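Local coordinates for TCR beta chain (PDB 6LIR), which pairs with the TCR alpha chain to form the chicken alpha-beta T-cell receptor, which probably recognises peptides presented by MHC molecules, at residues L8-D13 with T105-L110; N15-C20 with H72-S77; V154-G159 with E200-F205; L196-C201 with Q215-G220. One frame throughout, in Å; residues are numbered along the deposited sequence.

In the fold
Two immunoglobulin domains follow each other along the chain, and each supplies two of the contacts. Contacts 1 and 2 lie in the V-set domain, contact 2 nested within the chain loop that contact 1 closes. They belong to opposite sheets of the sandwich, their centres 11 Å apart, and meet where L8, L107 and T105 pack on L18. Contacts 3 and 4 follow in the C1-set domain and share E200 and C201: strand 198-207 pairs with 152-157 on one flank and 210-219 on the other. Between the domains, contacts 1 and 3 do not touch, their nearest atoms lying about 7 Å apart. Contacts 1 to 3 pair strands distant in sequence, whereas contact 4 joins the two successive strands of a hairpin.

Contact 1: L8-D13 with T105-L110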
loop_
_atom_site.group_PDB
_atom_site.type_symbol
_atom_site.label_atom_id
_atom_site.label_comp_id
_atom_site.label_asym_id
_atom_site.label_seq_id
_atom_site.Cartn_x
_atom_site.Cartn_y
_atom_site.Cartn_z
ATOM N N LEU B 8 11.427 -8.145 7.033
ATOM C CA LEU B 8 12.262 -8.761 8.054
ATOM C C LEU B 8 11.405 -9.111 9.261
ATOM O O LEU B 8 10.567 -8.313 9.689
ATOM C CB LEU B 8 13.402 -7.827 8.472
ATOM C CG LEU B 8 14.497 -8.418 9.362
ATOM C CD1 LEU B 8 15.303 -9.466 8.612
ATOM C CD2 LEU B 8 15.401 -7.316 9.877
ATOM N N VAL B 9 11.623 -10.304 9.810
ATOM C CA VAL B 9 10.933 -10.757 11.011
ATOM C C VAL B 9 11.979 -11.160 12.039
ATOM O O VAL B 9 12.861 -11.974 11.746
ATOM C CB VAL B 9 9.979 -11.931 10.730
ATOM C CG1 VAL B 9 9.237 -12.310 12.001
ATOM C CG2 VAL B 9 9.005 -11.573 9.619
ATOM N N LEU B 10 11.874 -10.606 13.243
ATOM C CA LEU B 10 12.839 -10.860 14.298
ATOM C C LEU B 10 12.152 -11.469 15.511
ATOM O O LEU B 10 10.942 -11.335 15.706
ATOM C CB LEU B 10 13.555 -9.573 14.725
ATOM C CG LEU B 10 14.359 -8.823 13.671
ATOM C CD1 LEU B 10 14.971 -7.589 14.296
ATOM C CD2 LEU B 10 15.428 -9.728 13.077
ATOM N N LYS B 11 12.956 -12.134 16.332
ATOM C CA LYS B 11 12.534 -12.631 17.631
ATOM C C LYS B 11 12.948 -11.646 18.718
ATOM O O LYS B 11 13.810 -10.787 18.515
ATOM C CB LYS B 11 13.128 -14.014 17.922
ATOM C CG LYS B 11 12.423 -15.180 17.229
ATOM C CD LYS B 11 13.401 -15.988 16.386
ATOM C CE LYS B 11 13.706 -15.253 15.106
ATOM N NZ LYS B 11 14.629 -15.946 14.147
ATOM N N GLU B 12 12.303 -11.770 19.875
ATOM C CA GLU B 12 12.613 -10.901 21.003
ATOM C C GLU B 12 14.079 -11.037 21.398
ATOM O O GLU B 12 14.655 -12.129 21.349
ATOM C CB GLU B 12 11.716 -11.248 22.190
ATOM C CG GLU B 12 11.351 -10.071 23.071
ATOM C CD GLU B 12 9.897 -10.101 23.490
ATOM O OE1 GLU B 12 9.152 -9.163 23.137
ATOM O OE2 GLU B 12 9.495 -11.073 24.166
ATOM N N ASP B 13 14.691 -9.905 21.751
ATOM C CA ASP B 13 16.069 -9.774 22.221
ATOM C C ASP B 13 17.075 -9.920 21.089
ATOM O O ASP B 13 18.280 -9.775 21.325
ATOM C CB ASP B 13 16.418 -10.773 23.335
ATOM C CG ASP B 13 15.587 -10.564 24.586
ATOM O OD1 ASP B 13 14.342 -10.556 24.483
ATOM O OD2 ASP B 13 16.179 -10.410 25.676
ATOM N N THR B 105 11.045 -1.130 4.554
ATOM C CA THR B 105 11.275 -2.441 5.138
ATOM C C THR B 105 10.219 -2.654 6.208
ATOM O O THR B 105 10.139 -1.876 7.164
ATOM C CB THR B 105 12.668 -2.538 5.767
ATOM O OG1 THR B 105 13.677 -2.328 4.770
ATOM C CG2 THR B 105 12.863 -3.907 6.411
ATOM N N ARG B 106 9.420 -3.703 6.059
ATOM C CA ARG B 106 8.450 -4.041 7.085
ATOM C C ARG B 106 9.110 -5.002 8.059
ATOM O O ARG B 106 9.471 -6.125 7.690
ATOM C CB ARG B 106 7.182 -4.662 6.513
ATOM C CG ARG B 106 6.285 -5.205 7.618
ATOM C CD ARG B 106 5.352 -4.135 8.165
ATOM N NE ARG B 106 4.139 -4.703 8.751
ATOM C CZ ARG B 106 3.890 -4.749 10.056
ATOM N NH1 ARG B 106 4.772 -4.260 10.924
ATOM N NH2 ARG B 106 2.757 -5.282 10.499
ATOM N N LEU B 107 9.270 -4.550 9.293
ATOM C CA LEU B 107 9.931 -5.309 10.337
ATOM C C LEU B 107 8.896 -5.677 11.386
ATOM O O LEU B 107 8.132 -4.818 11.840
ATOM C CB LEU B 107 11.064 -4.488 10.959
ATOM C CG LEU B 107 12.092 -5.178 11.855
ATOM C CD1 LEU B 107 13.472 -4.600 11.601
ATOM C CD2 LEU B 107 11.716 -5.018 13.314
ATOM N N THR B 108 8.867 -6.949 11.757
ATOM C CA THR B 108 7.986 -7.440 12.805
ATOM C C THR B 108 8.840 -8.147 13.845
ATOM O O THR B 108 9.652 -9.012 13.500
ATOM C CB THR B 108 6.923 -8.397 12.246
ATOM O OG1 THR B 108 6.372 -7.858 11.038
ATOM C CG2 THR B 108 5.800 -8.601 13.252
ATOM N N VAL B 109 8.665 -7.780 15.108
ATOM C CA VAL B 109 9.377 -8.419 16.205
ATOM C C VAL B 109 8.412 -9.370 16.891
ATOM O O VAL B 109 7.368 -8.949 17.406
ATOM C CB VAL B 109 9.936 -7.388 17.195
ATOM C CG1 VAL B 109 10.528 -8.095 18.407
ATOM C CG2 VAL B 109 10.978 -6.521 16.520
ATOM N N LEU B 110 8.750 -10.651 16.883
ATOM C CA LEU B 110 7.901 -11.697 17.425
ATOM C C LEU B 110 8.332 -12.120 18.827
ATOM O O LEU B 110 9.452 -11.874 19.276
ATOM C CB LEU B 110 7.876 -12.904 16.486
ATOM C CG LEU B 110 6.925 -12.731 15.298
ATOM C CD1 LEU B 110 6.458 -14.081 14.784
ATOM C CD2 LEU B 110 5.730 -11.848 15.667
#
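Parallel beta pairing joins L8-D13 to T105-L110 at the border of a V-domain sheet, where strand 7-11 lies outermost beside strand 100-110. The short strand axes diverge by 22°. Four backbone bonds alternate in direction: L8 N to R106 O, T108 N to L8 O, L10 N to T108 O and L110 N to L10 O. L8 and L10 thus each spend both N-H and carbonyl on this neighbour; the shortest bond is 2.6 Å, between L110 N and L10 O. This is the A'-to-G pairing of a V-set immunoglobulin domain, in which the first strand runs alongside the last. On the face bearing L8, L10, L107 and V109, L8 and L107 lie side by side, each with CG anti to its backbone N (chi1 -170° and -167°), and L8 CD2 meets L107 CD1 at 3.8 Å. L10 CD1 is 4.3 Å from L107 CD2. L18 of the opposite sheet packs onto L8 and L107. On the other face the V9 and L110 side chains cross obliquely, V9 CG1 4.0 Å from L110 CG, and F206 of the constant domain touches V9. R106 forms a salt bridge with D149; T108 OG1 lies over one face of the R106 guanidinium.

Contact 2: N15-C20 with H72-S77; sequences NATLSC and HLDIIS
At the edge of the H72 imidazole, near the ring plane, sits S19 OG, 2.6 Å from H72 ND1 in a hydrogen bond that either partner could donate. T17 CG2 approaches the ring obliquely, 3.7 Å from H72 ND1, while NE2 makes a weak hydrogen bond to S66 OG. The D74 carboxylate takes a very short bond from its cross-strand neighbour, T17 OG1 lying 2.5 Å from D74 OD1 and nearly along the C-O axis. One torsion serves both contacts of T17: with OG1 anti to the carbonyl carbon (chi1 -68°), the hydroxyl meets D74 and the methyl meets H72. The N15 amide oxygen is met almost head-on by S77 N, with N15 OD1 to S77 N 2.9 Å and the N-H pointing straight at it (178°). An alanine in place of H72 would remove the ring nitrogen that S19 OG binds and would probably leave the T17 methyl less well packed. The short strand axes run antiparallel at 162°, and A16-I75 and L18-L73 are the hydrogen-bonded pairs; the bond from A16 N to I75 O is weak. L18 and L73 turn to the other face, where both touch W31 and Y86. With C20 disulfide-bonded to C88 across the sandwich, this is the B-to-E strand pairing of a V-set immunoglobulin domain.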
loop_
_atom_site.group_PDB
_atom_site.type_symbol
_atom_site.label_atom_id
_atom_site.label_comp_id
_atom_site.label_asym_id
_atom_site.label_seq_id
_atom_site.Cartn_x
_atom_site.Cartn_y
_atom_site.Cartn_z
ATOM N N ASN B 15 19.386 -9.170 17.802
ATOM C CA ASN B 15 20.016 -8.037 17.150
ATOM C C ASN B 15 19.924 -8.227 15.643
ATOM O O ASN B 15 19.865 -9.353 15.141
ATOM C CB ASN B 15 21.481 -7.900 17.569
ATOM C CG ASN B 15 21.639 -7.494 19.020
ATOM O OD1 ASN B 15 20.782 -6.816 19.587
ATOM N ND2 ASN B 15 22.744 -7.908 19.631
ATOM N N ALA B 16 19.914 -7.108 14.925
ATOM C CA ALA B 16 19.755 -7.151 13.481
ATOM C C ALA B 16 20.190 -5.821 12.900
ATOM O O ALA B 16 20.109 -4.782 13.561
ATOM C CB ALA B 16 18.311 -7.459 13.075
ATOM N N THR B 17 20.633 -5.866 11.650
ATOM C CA THR B 17 21.057 -4.685 10.917
ATOM C C THR B 17 20.207 -4.542 9.665
ATOM O O THR B 17 20.079 -5.492 8.884
ATOM C CB THR B 17 22.539 -4.776 10.544
ATOM O OG1 THR B 17 23.335 -4.704 11.733
ATOM C CG2 THR B 17 22.929 -3.645 9.602
ATOM N N LEU B 18 19.611 -3.366 9.489
ATOM C CA LEU B 18 19.009 -2.988 8.219
ATOM C C LEU B 18 19.985 -2.065 7.511
ATOM O O LEU B 18 20.422 -1.056 8.079
ATOM C CB LEU B 18 17.664 -2.288 8.414
ATOM C CG LEU B 18 16.474 -3.096 8.934
ATOM C CD1 LEU B 18 15.248 -2.195 9.107
ATOM C CD2 LEU B 18 16.165 -4.252 8.004
ATOM N N SER B 19 20.325 -2.406 6.280
ATOM C CA SER B 19 21.324 -1.667 5.532
ATOM C C SER B 19 20.682 -1.050 4.303
ATOM O O SER B 19 20.039 -1.749 3.518
ATOM C CB SER B 19 22.503 -2.570 5.153
ATOM O OG SER B 19 23.032 -3.220 6.299
ATOM N N CYS B 20 20.858 0.252 4.147
ATOM C CA CYS B 20 20.337 0.981 3.003
ATOM C C CYS B 20 21.461 1.319 2.038
ATOM O O CYS B 20 22.553 1.721 2.452
ATOM C CB CYS B 20 19.635 2.263 3.444
ATOM S SG CYS B 20 19.110 3.320 2.090
ATOM N N HIS B 72 23.908 1.858 7.639
ATOM C CA HIS B 72 23.381 0.750 8.423
ATOM C C HIS B 72 22.555 1.259 9.593
ATOM O O HIS B 72 22.947 2.206 10.280
ATOM C CB HIS B 72 24.518 -0.123 8.962
ATOM C CG HIS B 72 25.384 -0.720 7.901
ATOM N ND1 HIS B 72 25.024 -1.849 7.196
ATOM C CD2 HIS B 72 26.600 -0.355 7.432
ATOM C CE1 HIS B 72 25.978 -2.148 6.333
ATOM N NE2 HIS B 72 26.946 -1.258 6.455
ATOM N N LEU B 73 21.429 0.595 9.839
ATOM C CA LEU B 73 20.620 0.808 11.033
ATOM C C LEU B 73 20.639 -0.474 11.851
ATOM O O LEU B 73 20.199 -1.524 11.370
ATOM C CB LEU B 73 19.185 1.204 10.677
ATOM C CG LEU B 73 18.270 1.476 11.878
ATOM C CD1 LEU B 73 18.668 2.761 12.599
ATOM C CD2 LEU B 73 16.804 1.523 11.456
ATOM N N ASP B 74 21.144 -0.392 13.078
ATOM C CA ASP B 74 21.282 -1.556 13.944
ATOM C C ASP B 74 20.141 -1.574 14.951
ATOM O O ASP B 74 19.862 -0.561 15.599
ATOM C CB ASP B 74 22.627 -1.542 14.677
ATOM C CG ASP B 74 23.809 -1.715 13.741
ATOM O OD1 ASP B 74 23.706 -2.512 12.785
ATOM O OD2 ASP B 74 24.844 -1.053 13.962
ATOM N N ILE B 75 19.488 -2.726 15.077
ATOM C CA ILE B 75 18.382 -2.917 16.007
ATOM C C ILE B 75 18.942 -3.605 17.247
ATOM O O ILE B 75 19.354 -4.768 17.193
ATOM C CB ILE B 75 17.252 -3.743 15.379
ATOM C CG1 ILE B 75 16.695 -3.045 14.132
ATOM C CG2 ILE B 75 16.163 -4.023 16.410
ATOM C CD1 ILE B 75 15.454 -2.220 14.380
ATOM N N ILE B 76 18.947 -2.888 18.363
ATOM C CA ILE B 76 19.511 -3.369 19.620
ATOM C C ILE B 76 18.412 -4.015 20.457
ATOM O O ILE B 76 17.434 -3.350 20.819
ATOM C CB ILE B 76 20.192 -2.231 20.396
ATOM C CG1 ILE B 76 21.188 -1.494 19.498
ATOM C CG2 ILE B 76 20.886 -2.775 21.633
ATOM C CD1 ILE B 76 22.223 -2.395 18.856
ATOM N N SER B 77 18.575 -5.303 20.775
ATOM C CA SER B 77 17.673 -6.014 21.684
ATOM C C SER B 77 16.209 -5.856 21.267
ATOM O O SER B 77 15.387 -5.266 21.971
ATOM C CB SER B 77 17.886 -5.554 23.128
ATOM O OG SER B 77 16.880 -6.076 23.979
#

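Contact 3: V154-G159 with E200-F205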
loop_
_atom_site.group_PDB
_atom_site.type_symbol
_atom_site.label_atom_id
_atom_site.label_comp_id
_atom_site.label_asym_id
_atom_site.label_seq_id
_atom_site.Cartn_x
_atom_site.Cartn_y
_atom_site.Cartn_z
ATOM N N VAL B 154 1.659 -10.312 -5.246
ATOM C CA VAL B 154 1.778 -9.641 -6.534
ATOM C C VAL B 154 1.341 -10.589 -7.640
ATOM O O VAL B 154 1.286 -11.808 -7.464
ATOM C CB VAL B 154 3.214 -9.136 -6.806
ATOM C CG1 VAL B 154 3.583 -8.022 -5.841
ATOM C CG2 VAL B 154 4.208 -10.285 -6.720
ATOM N N TRP B 155 1.055 -10.009 -8.802
ATOM C CA TRP B 155 0.684 -10.767 -9.986
ATOM C C TRP B 155 1.755 -10.641 -11.060
ATOM O O TRP B 155 2.317 -9.560 -11.265
ATOM C CB TRP B 155 -0.649 -10.277 -10.556
ATOM C CG TRP B 155 -1.856 -10.650 -9.760
ATOM C CD1 TRP B 155 -2.457 -9.908 -8.785
ATOM C CD2 TRP B 155 -2.636 -11.841 -9.897
ATOM N NE1 TRP B 155 -3.558 -10.570 -8.296
ATOM C CE2 TRP B 155 -3.689 -11.760 -8.960
ATOM C CE3 TRP B 155 -2.544 -12.973 -10.714
ATOM C CZ2 TRP B 155 -4.642 -12.766 -8.821
ATOM C CZ3 TRP B 155 -3.490 -13.971 -10.573
ATOM C CH2 TRP B 155 -4.526 -13.861 -9.635
ATOM N N LYS B 156 2.026 -11.747 -11.749
ATOM C CA LYS B 156 2.724 -11.734 -13.024
ATOM C C LYS B 156 1.826 -12.335 -14.095
ATOM O O LYS B 156 1.165 -13.351 -13.858
ATOM C CB LYS B 156 4.046 -12.502 -12.943
ATOM C CG LYS B 156 5.121 -11.788 -12.136
ATOM C CD LYS B 156 6.469 -12.482 -12.268
ATOM C CE LYS B 156 7.552 -11.724 -11.527
ATOM N NZ LYS B 156 8.861 -12.429 -11.574
ATOM N N VAL B 157 1.817 -11.731 -15.279
ATOM C CA VAL B 157 1.126 -12.294 -16.433
ATOM C C VAL B 157 2.179 -12.591 -17.491
ATOM O O VAL B 157 2.800 -11.669 -18.037
ATOM C CB VAL B 157 0.040 -11.357 -16.978
ATOM C CG1 VAL B 157 -0.599 -11.964 -18.214
ATOM C CG2 VAL B 157 -1.013 -11.087 -15.914
ATOM N N ASN B 158 2.363 -13.874 -17.793
ATOM C CA ASN B 158 3.358 -14.343 -18.754
ATOM C C ASN B 158 4.742 -13.788 -18.415
ATOM O O ASN B 158 5.401 -13.133 -19.224
ATOM C CB ASN B 158 2.945 -13.982 -20.182
ATOM C CG ASN B 158 1.701 -14.723 -20.632
ATOM O OD1 ASN B 158 1.477 -15.871 -20.246
ATOM N ND2 ASN B 158 0.883 -14.069 -21.448
ATOM N N GLY B 159 5.177 -14.067 -17.187
ATOM C CA GLY B 159 6.487 -13.662 -16.720
ATOM C C GLY B 159 6.671 -12.187 -16.427
ATOM O O GLY B 159 7.727 -11.811 -15.906
ATOM N N GLU B 200 -0.133 -15.552 -12.874
ATOM C CA GLU B 200 0.700 -15.987 -11.763
ATOM C C GLU B 200 0.507 -15.044 -10.588
ATOM O O GLU B 200 0.725 -13.834 -10.707
ATOM C CB GLU B 200 2.165 -16.034 -12.194
ATOM C CG GLU B 200 3.167 -16.275 -11.088
ATOM C CD GLU B 200 4.541 -16.607 -11.642
ATOM O OE1 GLU B 200 5.416 -17.038 -10.861
ATOM O OE2 GLU B 200 4.742 -16.432 -12.864
ATOM N N CYS B 201 0.105 -15.605 -9.457
ATOM C CA CYS B 201 0.016 -14.884 -8.200
ATOM C C CYS B 201 1.153 -15.350 -7.310
ATOM O O CYS B 201 1.315 -16.554 -7.094
ATOM C CB CYS B 201 -1.328 -15.133 -7.512
ATOM S SG CYS B 201 -1.420 -14.414 -5.852
ATOM N N ILE B 202 1.913 -14.402 -6.766
ATOM C CA ILE B 202 3.099 -14.708 -5.976
ATOM C C ILE B 202 2.925 -14.126 -4.581
ATOM O O ILE B 202 2.580 -12.950 -4.428
ATOM C CB ILE B 202 4.375 -14.149 -6.635
ATOM C CG1 ILE B 202 4.566 -14.738 -8.032
ATOM C CG2 ILE B 202 5.603 -14.400 -5.759
ATOM C CD1 ILE B 202 5.152 -13.749 -9.020
ATOM N N ALA B 203 3.214 -14.931 -3.566
ATOM C CA ALA B 203 3.199 -14.463 -2.191
ATOM C C ALA B 203 4.636 -14.436 -1.692
ATOM O O ALA B 203 5.298 -15.477 -1.639
ATOM C CB ALA B 203 2.331 -15.363 -1.312
ATOM N N ASN B 204 5.110 -13.251 -1.331
ATOM C CA ASN B 204 6.455 -13.075 -0.804
ATOM C C ASN B 204 6.359 -12.846 0.696
ATOM O O ASN B 204 5.549 -12.033 1.152
ATOM C CB ASN B 204 7.167 -11.908 -1.496
ATOM C CG ASN B 204 7.256 -12.094 -3.001
ATOM O OD1 ASN B 204 7.870 -13.045 -3.483
ATOM N ND2 ASN B 204 6.631 -11.193 -3.750
ATOM N N PHE B 205 7.185 -13.555 1.455
ATOM C CA PHE B 205 7.139 -13.482 2.908
ATOM C C PHE B 205 8.537 -13.768 3.442
ATOM O O PHE B 205 9.496 -13.905 2.677
ATOM C CB PHE B 205 6.078 -14.441 3.469
ATOM C CG PHE B 205 6.254 -15.870 3.038
ATOM C CD1 PHE B 205 5.715 -16.321 1.843
ATOM C CD2 PHE B 205 6.942 -16.768 3.836
ATOM C CE1 PHE B 205 5.874 -17.639 1.447
ATOM C CE2 PHE B 205 7.102 -18.087 3.445
ATOM C CZ PHE B 205 6.565 -18.521 2.249
HETATM O O HOH W 1 3.535 -15.182 -15.445
#
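Strands 152-157 and 198-207 form the C-to-F pairing of the C1-set immunoglobulin sandwich, with the family's core tryptophan set against its disulfide. W155 has CG anti to the carbonyl carbon (chi1 -73°), and chi2 of 93° turns the indole so that one face receives C201. C201 CB lies 3.9 Å from the centroid of the W155 six-membered ring, almost on its normal, a CH-pi contact; the sulfur stands obliquely, C201 SG being 4.7 Å from that centroid. C201 holds SG anti to its backbone N, in the disulfide with C141, and W155 NE1 is bound by S183 OG. Four backbone hydrogen bonds, two each for V154-I202 and K156-E200, keep these residues in step.

On the other face, the extended chain of K156 crosses I202 obliquely, with K156 CG 3.7 Å from I202 CD1. I202 reaches it with chi2 at 144°, well off a staggered value. V154 holds CG2 in the crowded position between backbone N and carbonyl carbon, and V154 CG2 thereby lies 3.9 Å from I202 CB. E200 is extended too, yet its charge does not meet that of the lysine: E200 OE1 is 5.8 Å from K156 NZ. Instead one water spans the strands, accepting from G159 N at 2.6 Å and donating to E200 OE2 at 3.1 Å.

Contact 4: L196-C201 with Q215-G220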
loop_
_atom_site.group_PDB
_atom_site.type_symbol
_atom_site.label_atom_id
_atom_site.label_comp_id
_atom_site.label_asym_id
_atom_site.label_seq_id
_atom_site.Cartn_x
_atom_site.Cartn_y
_atom_site.Cartn_z
ATOM N N LEU B 196 -2.778 -20.058 -23.521
ATOM C CA LEU B 196 -1.355 -19.779 -23.390
ATOM C C LEU B 196 -1.052 -18.731 -22.327
ATOM O O LEU B 196 0.095 -18.642 -21.873
ATOM C CB LEU B 196 -0.782 -19.332 -24.735
ATOM C CG LEU B 196 -0.989 -20.363 -25.846
ATOM C CD1 LEU B 196 -0.626 -19.778 -27.200
ATOM C CD2 LEU B 196 -0.191 -21.629 -25.559
ATOM N N ASN B 197 -2.044 -17.934 -21.931
ATOM C CA ASN B 197 -1.803 -16.871 -20.965
ATOM C C ASN B 197 -1.597 -17.460 -19.575
ATOM O O ASN B 197 -2.439 -18.204 -19.060
ATOM C CB ASN B 197 -2.965 -15.881 -20.967
ATOM C CG ASN B 197 -2.853 -14.861 -22.083
ATOM O OD1 ASN B 197 -1.808 -14.739 -22.726
ATOM N ND2 ASN B 197 -3.930 -14.121 -22.320
ATOM N N ARG B 198 -0.468 -17.124 -18.972
ATOM C CA ARG B 198 -0.073 -17.646 -17.672
ATOM C C ARG B 198 -0.319 -16.566 -16.625
ATOM O O ARG B 198 0.371 -15.542 -16.608
ATOM C CB ARG B 198 1.385 -18.094 -17.692
ATOM C CG ARG B 198 1.993 -18.354 -16.328
ATOM C CD ARG B 198 3.176 -19.300 -16.460
ATOM N NE ARG B 198 4.421 -18.579 -16.702
ATOM C CZ ARG B 198 4.881 -18.267 -17.910
ATOM N NH1 ARG B 198 6.023 -17.604 -18.031
ATOM N NH2 ARG B 198 4.204 -18.620 -18.997
ATOM N N PHE B 199 -1.291 -16.797 -15.745
ATOM C CA PHE B 199 -1.665 -15.825 -14.725
ATOM C C PHE B 199 -1.096 -16.306 -13.397
ATOM O O PHE B 199 -1.509 -17.343 -12.870
ATOM C CB PHE B 199 -3.181 -15.656 -14.649
ATOM C CG PHE B 199 -3.802 -15.194 -15.932
ATOM C CD1 PHE B 199 -3.767 -13.855 -16.298
ATOM C CD2 PHE B 199 -4.411 -16.102 -16.780
ATOM C CE1 PHE B 199 -4.338 -13.436 -17.490
ATOM C CE2 PHE B 199 -4.980 -15.692 -17.966
ATOM C CZ PHE B 199 -4.945 -14.360 -18.324
ATOM N N GLU B 200 -0.133 -15.552 -12.874
ATOM C CA GLU B 200 0.700 -15.987 -11.763
ATOM C C GLU B 200 0.507 -15.044 -10.588
ATOM O O GLU B 200 0.725 -13.834 -10.707
ATOM C CB GLU B 200 2.165 -16.034 -12.194
ATOM C CG GLU B 200 3.167 -16.275 -11.088
ATOM C CD GLU B 200 4.541 -16.607 -11.642
ATOM O OE1 GLU B 200 5.416 -17.038 -10.861
ATOM O OE2 GLU B 200 4.742 -16.432 -12.864
ATOM N N CYS B 201 0.105 -15.605 -9.457
ATOM C CA CYS B 201 0.016 -14.884 -8.200
ATOM C C CYS B 201 1.153 -15.350 -7.310
ATOM O O CYS B 201 1.315 -16.554 -7.094
ATOM C CB CYS B 201 -1.328 -15.133 -7.512
ATOM S SG CYS B 201 -1.420 -14.414 -5.852
ATOM N N GLN B 215 4.509 -19.541 -5.411
ATOM C CA GLN B 215 3.983 -19.136 -6.704
ATOM C C GLN B 215 2.821 -20.046 -7.067
ATOM O O GLN B 215 2.933 -21.273 -6.981
ATOM C CB GLN B 215 5.071 -19.192 -7.782
ATOM C CG GLN B 215 6.304 -18.336 -7.477
ATOM C CD GLN B 215 7.375 -19.085 -6.694
ATOM O OE1 GLN B 215 8.076 -18.503 -5.864
ATOM N NE2 GLN B 215 7.508 -20.381 -6.959
ATOM N N LYS B 216 1.708 -19.440 -7.462
ATOM C CA LYS B 216 0.529 -20.163 -7.903
ATOM C C LYS B 216 0.181 -19.704 -9.307
ATOM O O LYS B 216 0.270 -18.514 -9.619
ATOM C CB LYS B 216 -0.649 -19.928 -6.955
ATOM C CG LYS B 216 -1.547 -21.132 -6.787
ATOM C CD LYS B 216 -0.809 -22.290 -6.134
ATOM C CE LYS B 216 -1.556 -23.588 -6.381
ATOM N NZ LYS B 216 -1.147 -24.693 -5.475
ATOM N N ILE B 217 -0.233 -20.641 -10.152
ATOM C CA ILE B 217 -0.498 -20.342 -11.552
ATOM C C ILE B 217 -1.898 -20.816 -11.899
ATOM O O ILE B 217 -2.354 -21.856 -11.410
ATOM C CB ILE B 217 0.529 -21.018 -12.484
ATOM C CG1 ILE B 217 1.953 -20.857 -11.944
ATOM C CG2 ILE B 217 0.409 -20.474 -13.902
ATOM C CD1 ILE B 217 2.603 -19.559 -12.311
ATOM N N ILE B 218 -2.569 -20.062 -12.760
ATOM C CA ILE B 218 -3.742 -20.539 -13.473
ATOM C C ILE B 218 -3.608 -20.064 -14.910
ATOM O O ILE B 218 -3.182 -18.931 -15.164
ATOM C CB ILE B 218 -5.054 -20.051 -12.815
ATOM C CG1 ILE B 218 -6.271 -20.722 -13.458
ATOM C CG2 ILE B 218 -5.172 -18.531 -12.869
ATOM C CD1 ILE B 218 -7.549 -20.566 -12.649
ATOM N N TYR B 219 -3.911 -20.947 -15.850
ATOM C CA TYR B 219 -3.899 -20.609 -17.263
ATOM C C TYR B 219 -5.298 -20.234 -17.731
ATOM O O TYR B 219 -6.302 -20.587 -17.108
ATOM C CB TYR B 219 -3.341 -21.767 -18.091
ATOM C CG TYR B 219 -1.837 -21.855 -18.008
ATOM C CD1 TYR B 219 -1.033 -21.158 -18.900
ATOM C CD2 TYR B 219 -1.220 -22.609 -17.017
ATOM C CE1 TYR B 219 0.346 -21.225 -18.819
ATOM C CE2 TYR B 219 0.158 -22.683 -16.928
ATOM C CZ TYR B 219 0.935 -21.989 -17.831
ATOM O OH TYR B 219 2.306 -22.060 -17.747
ATOM N N GLY B 220 -5.350 -19.508 -18.843
ATOM C CA GLY B 220 -6.619 -19.143 -19.434
ATOM C C GLY B 220 -7.327 -20.332 -20.061
ATOM O O GLY B 220 -6.782 -21.429 -20.195
#
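The two backbones run antiparallel, the short axes of strands 198-201 and 215-219 lying at 153°. F199-I218 and C201-K216 are the hydrogen-bonded pairs, each closed by two bonds, and G220 N adds a longer one, 3.2 Å to N197 O, just beyond the strands. On the face of R198, E200, I217 and Y219 the side chains form a row. R198 and Y219 lie side by side, the tyrosine ring alongside the arginine stem, with Y219 CE1 3.5 Å from R198 CB and Y219 OH 3.2 Å from R198 CD. The guanidinium is turned 45° from the ring plane. R198 CG also touches I217 CG2 at 3.6 Å, so I217 packs on two neighbours, its CD1 reaching E200 CG at 3.5 Å. E200 OE1 lies 3.7 Å from Q215 CG, the carboxylate and amide planes 74° apart. An alanine in place of E200 would remove CG and the carboxylate beside I217 CD1 and Q215 and would probably loosen the packing of both. On the opposite face F199 CB rests on I218 CG2 at 3.9 Å, G220 N lies at the edge of the F199 ring, in its plane, and L185 and I187 pack against the phenylalanine. K216 NZ makes a long, weak ion pair with D124 of the TCR alpha chain. The pairing is the F-G beta hairpin of a C1-set immunoglobulin domain.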